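Local coordinates for SIR4-interacting protein SIF2 (Saccharomyces cerevisiae, PDB 1R5M) that acts as a transcription corepressor in the yeast Set3C complex and antagonizes telomeric silencing, at residues A[285-298]-A[303-317]. Residues are numbered along the deposited sequence; the frame is centred on the assembly and turned at random.
Sequences FYGHSQSIVSASWV and VISCSMDGSVRLWSL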
# COMPACT_ATOMS: atom_id res chain seq x y z
N PHE A 285 -20.38 0.46 -0.66
CA PHE A 285 -20.44 1.91 -0.84
C PHE A 285 -20.25 2.39 -2.28
O PHE A 285 -19.18 2.22 -2.88
CB PHE A 285 -19.39 2.59 0.05
CG PHE A 285 -19.60 2.37 1.52
CD1 PHE A 285 -18.65 1.71 2.29
CD2 PHE A 285 -20.76 2.83 2.14
CE1 PHE A 285 -18.84 1.50 3.66
CE2 PHE A 285 -20.97 2.63 3.51
CZ PHE A 285 -20.01 1.96 4.27
N TYR A 286 -21.31 2.99 -2.81
CA TYR A 286 -21.32 3.55 -4.16
C TYR A 286 -21.08 5.05 -4.06
O TYR A 286 -21.46 5.69 -3.08
CB TYR A 286 -22.68 3.35 -4.85
CG TYR A 286 -23.04 1.92 -5.16
CD1 TYR A 286 -23.76 1.15 -4.25
CD2 TYR A 286 -22.67 1.34 -6.37
CE1 TYR A 286 -24.10 -0.17 -4.54
CE2 TYR A 286 -23.00 0.02 -6.67
CZ TYR A 286 -23.71 -0.73 -5.75
OH TYR A 286 -24.03 -2.03 -6.04
N GLY A 287 -20.46 5.62 -5.09
CA GLY A 287 -20.20 7.05 -5.09
C GLY A 287 -19.10 7.43 -6.05
O GLY A 287 -19.25 8.37 -6.84
N HIS A 288 -17.98 6.72 -5.98
CA HIS A 288 -16.87 7.01 -6.87
C HIS A 288 -17.31 6.76 -8.31
O HIS A 288 -18.00 5.78 -8.59
CB HIS A 288 -15.67 6.13 -6.52
CG HIS A 288 -14.89 6.63 -5.34
ND1 HIS A 288 -14.26 7.86 -5.34
CD2 HIS A 288 -14.62 6.07 -4.14
CE1 HIS A 288 -13.63 8.03 -4.18
NE2 HIS A 288 -13.84 6.96 -3.44
N SER A 289 -16.91 7.65 -9.21
CA SER A 289 -17.28 7.53 -10.61
C SER A 289 -16.22 6.85 -11.46
O SER A 289 -16.42 6.61 -12.66
CB SER A 289 -17.60 8.91 -11.19
OG SER A 289 -16.49 9.78 -11.08
N GLN A 290 -15.08 6.56 -10.85
CA GLN A 290 -13.99 5.88 -11.55
C GLN A 290 -13.32 4.91 -10.59
O GLN A 290 -13.66 4.87 -9.41
CB GLN A 290 -12.97 6.90 -12.08
CG GLN A 290 -13.59 7.98 -12.96
CD GLN A 290 -12.55 8.84 -13.66
OE1 GLN A 290 -12.84 9.95 -14.11
NE2 GLN A 290 -11.33 8.32 -13.77
N SER A 291 -12.37 4.14 -11.10
CA SER A 291 -11.65 3.16 -10.30
C SER A 291 -11.08 3.72 -9.01
O SER A 291 -10.58 4.84 -8.96
CB SER A 291 -10.51 2.55 -11.12
OG SER A 291 -11.01 1.92 -12.29
N ILE A 292 -11.17 2.92 -7.95
CA ILE A 292 -10.64 3.31 -6.65
C ILE A 292 -9.19 2.84 -6.61
O ILE A 292 -8.90 1.66 -6.79
CB ILE A 292 -11.45 2.65 -5.51
CG1 ILE A 292 -12.86 3.26 -5.49
CG2 ILE A 292 -10.75 2.87 -4.18
CD1 ILE A 292 -13.80 2.63 -4.49
N VAL A 293 -8.27 3.77 -6.38
CA VAL A 293 -6.85 3.44 -6.36
C VAL A 293 -6.30 3.04 -5.00
O VAL A 293 -5.37 2.24 -4.92
CB VAL A 293 -6.01 4.62 -6.92
CG1 VAL A 293 -6.44 4.91 -8.35
CG2 VAL A 293 -6.17 5.85 -6.05
N SER A 294 -6.89 3.56 -3.93
CA SER A 294 -6.44 3.23 -2.58
C SER A 294 -7.60 3.36 -1.60
O SER A 294 -8.53 4.13 -1.83
CB SER A 294 -5.32 4.19 -2.12
OG SER A 294 -4.26 4.27 -3.06
N ALA A 295 -7.53 2.59 -0.51
CA ALA A 295 -8.55 2.64 0.53
C ALA A 295 -7.94 2.13 1.83
O ALA A 295 -7.10 1.23 1.82
CB ALA A 295 -9.76 1.79 0.15
N SER A 296 -8.37 2.71 2.94
CA SER A 296 -7.86 2.33 4.25
C SER A 296 -8.92 2.41 5.33
O SER A 296 -9.93 3.11 5.19
CB SER A 296 -6.73 3.28 4.69
OG SER A 296 -5.62 3.24 3.82
N TRP A 297 -8.68 1.70 6.42
CA TRP A 297 -9.56 1.75 7.56
C TRP A 297 -9.20 3.03 8.31
O TRP A 297 -8.03 3.43 8.34
CB TRP A 297 -9.32 0.56 8.50
CG TRP A 297 -9.99 -0.68 8.05
CD1 TRP A 297 -9.43 -1.71 7.36
CD2 TRP A 297 -11.36 -1.00 8.23
NE1 TRP A 297 -10.38 -2.66 7.09
CE2 TRP A 297 -11.58 -2.26 7.61
CE3 TRP A 297 -12.44 -0.36 8.85
CZ2 TRP A 297 -12.83 -2.88 7.59
CZ3 TRP A 297 -13.69 -0.98 8.83
CH2 TRP A 297 -13.87 -2.22 8.21
N VAL A 298 -10.20 3.67 8.88
CA VAL A 298 -10.00 4.86 9.69
C VAL A 298 -10.65 4.44 10.99
O VAL A 298 -11.86 4.59 11.19
CB VAL A 298 -10.73 6.09 9.10
CG1 VAL A 298 -10.54 7.29 10.01
CG2 VAL A 298 -10.18 6.39 7.71
N VAL A 303 -14.08 4.02 6.85
CA VAL A 303 -13.09 3.67 5.84
C VAL A 303 -12.97 4.89 4.93
O VAL A 303 -13.90 5.69 4.83
CB VAL A 303 -13.49 2.43 4.99
CG1 VAL A 303 -13.46 1.18 5.87
CG2 VAL A 303 -14.86 2.61 4.37
N ILE A 304 -11.81 5.05 4.31
CA ILE A 304 -11.58 6.18 3.43
C ILE A 304 -11.01 5.66 2.12
O ILE A 304 -10.26 4.69 2.10
CB ILE A 304 -10.62 7.20 4.11
CG1 ILE A 304 -10.54 8.48 3.27
CG2 ILE A 304 -9.24 6.59 4.31
CD1 ILE A 304 -9.88 9.64 4.02
N SER A 305 -11.40 6.31 1.03
CA SER A 305 -10.94 5.89 -0.28
C SER A 305 -10.63 7.08 -1.18
O SER A 305 -11.12 8.18 -0.94
CB SER A 305 -12.01 5.03 -0.96
OG SER A 305 -13.25 5.72 -1.03
N CYS A 306 -9.81 6.85 -2.19
CA CYS A 306 -9.52 7.90 -3.16
C CYS A 306 -9.57 7.24 -4.53
O CYS A 306 -9.37 6.03 -4.67
CB CYS A 306 -8.18 8.60 -2.89
SG CYS A 306 -6.73 7.57 -2.79
N SER A 307 -9.85 8.04 -5.55
CA SER A 307 -10.06 7.49 -6.87
C SER A 307 -9.52 8.30 -8.04
O SER A 307 -9.08 9.44 -7.88
CB SER A 307 -11.58 7.28 -7.03
OG SER A 307 -11.99 7.16 -8.38
N MET A 308 -9.56 7.68 -9.21
CA MET A 308 -9.12 8.35 -10.42
C MET A 308 -10.10 9.49 -10.73
O MET A 308 -9.82 10.33 -11.59
CB MET A 308 -9.07 7.36 -11.59
CG MET A 308 -7.88 6.42 -11.54
SD MET A 308 -6.30 7.27 -11.77
CE MET A 308 -6.25 7.43 -13.57
N ASP A 309 -11.23 9.51 -10.03
CA ASP A 309 -12.21 10.58 -10.24
C ASP A 309 -11.81 11.85 -9.51
O ASP A 309 -12.54 12.85 -9.52
CB ASP A 309 -13.63 10.14 -9.82
CG ASP A 309 -13.77 9.86 -8.33
OD1 ASP A 309 -12.90 10.27 -7.53
OD2 ASP A 309 -14.78 9.24 -7.95
N GLY A 310 -10.64 11.82 -8.87
CA GLY A 310 -10.13 12.98 -8.16
C GLY A 310 -10.71 13.27 -6.79
O GLY A 310 -10.45 14.33 -6.22
N SER A 311 -11.49 12.34 -6.24
CA SER A 311 -12.09 12.57 -4.93
C SER A 311 -11.59 11.66 -3.83
O SER A 311 -11.08 10.56 -4.08
CB SER A 311 -13.62 12.42 -5.02
OG SER A 311 -14.00 11.06 -5.19
N VAL A 312 -11.72 12.15 -2.60
CA VAL A 312 -11.36 11.43 -1.40
C VAL A 312 -12.68 11.33 -0.66
O VAL A 312 -13.34 12.35 -0.44
CB VAL A 312 -10.34 12.21 -0.54
CG1 VAL A 312 -10.05 11.44 0.74
CG2 VAL A 312 -9.06 12.43 -1.33
N ARG A 313 -13.08 10.12 -0.29
CA ARG A 313 -14.34 9.94 0.40
C ARG A 313 -14.20 9.16 1.70
O ARG A 313 -13.55 8.12 1.74
CB ARG A 313 -15.33 9.23 -0.53
CG ARG A 313 -15.63 10.04 -1.79
CD ARG A 313 -16.50 9.29 -2.79
NE ARG A 313 -16.57 10.02 -4.06
CZ ARG A 313 -17.66 10.62 -4.51
NH1 ARG A 313 -18.78 10.59 -3.81
NH2 ARG A 313 -17.62 11.27 -5.67
N LEU A 314 -14.82 9.70 2.75
CA LEU A 314 -14.80 9.08 4.07
C LEU A 314 -16.19 8.49 4.29
O LEU A 314 -17.20 9.21 4.18
CB LEU A 314 -14.49 10.12 5.15
CG LEU A 314 -14.46 9.63 6.60
CD1 LEU A 314 -13.28 8.68 6.80
CD2 LEU A 314 -14.34 10.82 7.53
N TRP A 315 -16.24 7.20 4.60
CA TRP A 315 -17.51 6.50 4.77
C TRP A 315 -17.74 6.02 6.20
O TRP A 315 -16.81 5.62 6.89
CB TRP A 315 -17.55 5.28 3.83
CG TRP A 315 -17.05 5.55 2.43
CD1 TRP A 315 -15.75 5.53 1.99
CD2 TRP A 315 -17.85 5.82 1.27
NE1 TRP A 315 -15.69 5.77 0.64
CE2 TRP A 315 -16.97 5.95 0.17
CE3 TRP A 315 -19.22 5.97 1.06
CZ2 TRP A 315 -17.43 6.22 -1.12
CZ3 TRP A 315 -19.68 6.24 -0.22
CH2 TRP A 315 -18.78 6.36 -1.30
N SER A 316 -19.01 6.04 6.62
CA SER A 316 -19.39 5.60 7.96
C SER A 316 -20.08 4.24 7.92
O SER A 316 -21.08 4.06 7.22
CB SER A 316 -20.35 6.62 8.59
OG SER A 316 -20.97 6.09 9.75
N LEU A 317 -19.54 3.27 8.66
CA LEU A 317 -20.16 1.95 8.71
C LEU A 317 -21.38 2.00 9.62
O LEU A 317 -22.39 1.35 9.35
CB LEU A 317 -19.17 0.90 9.22
CG LEU A 317 -18.25 0.26 8.17
CD1 LEU A 317 -17.29 1.30 7.61
CD2 LEU A 317 -17.49 -0.88 8.81
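Strands 292-298 and 303-307 pair antiparallel, their axes 4.6 Å apart, with a classic beta bulge where Val-293 and Ser-294 both face Cys-306. With strand 311-316 they are the three inner strands of a blade of the WD40 beta propeller, all in the sixth WD repeat; strand 321-327 is the fourth. The hydrogen-bond network characteristic of WD40 blades, Asp-His-Ser-Trp, is complete here. The loop before strand 292-298 brings His-288 in beside Ser-305, Asp-309 and Trp-315. Its ND1 donates to Asp-309 OD2 at 3.0 Å, on the syn side of the carboxylate. At the other end of the ring NE2 lies 2.8 Å from Ser-305 OG, and the two are hydrogen-bonded. Ser-289 N uses the anti lone pair of the same OD2. Asp-309 OD1 accepts from Ser-311 N, an Asx turn, and from Ser-311 OG. A leucine in place of Asp-309 would probably leave His-288 ND1 and Ser-289 N without their acceptor and the imidazole freer to turn. Arg-313 runs extended across one face of that imidazole, its CD 3.6 Å from the ring centroid. Nearby, Phe-285 CB sits over the six-membered ring of Trp-315, and Trp-315 CB covers the Phe-285 ring. Ser-307 OG, anti to its own N (chi1 161°), reaches Ser-291 O, which also takes Met-308 N. Trp-315 NE1 donates to Ser-305 OG in the indole plane, 3.0 Å away and almost straight at 176°.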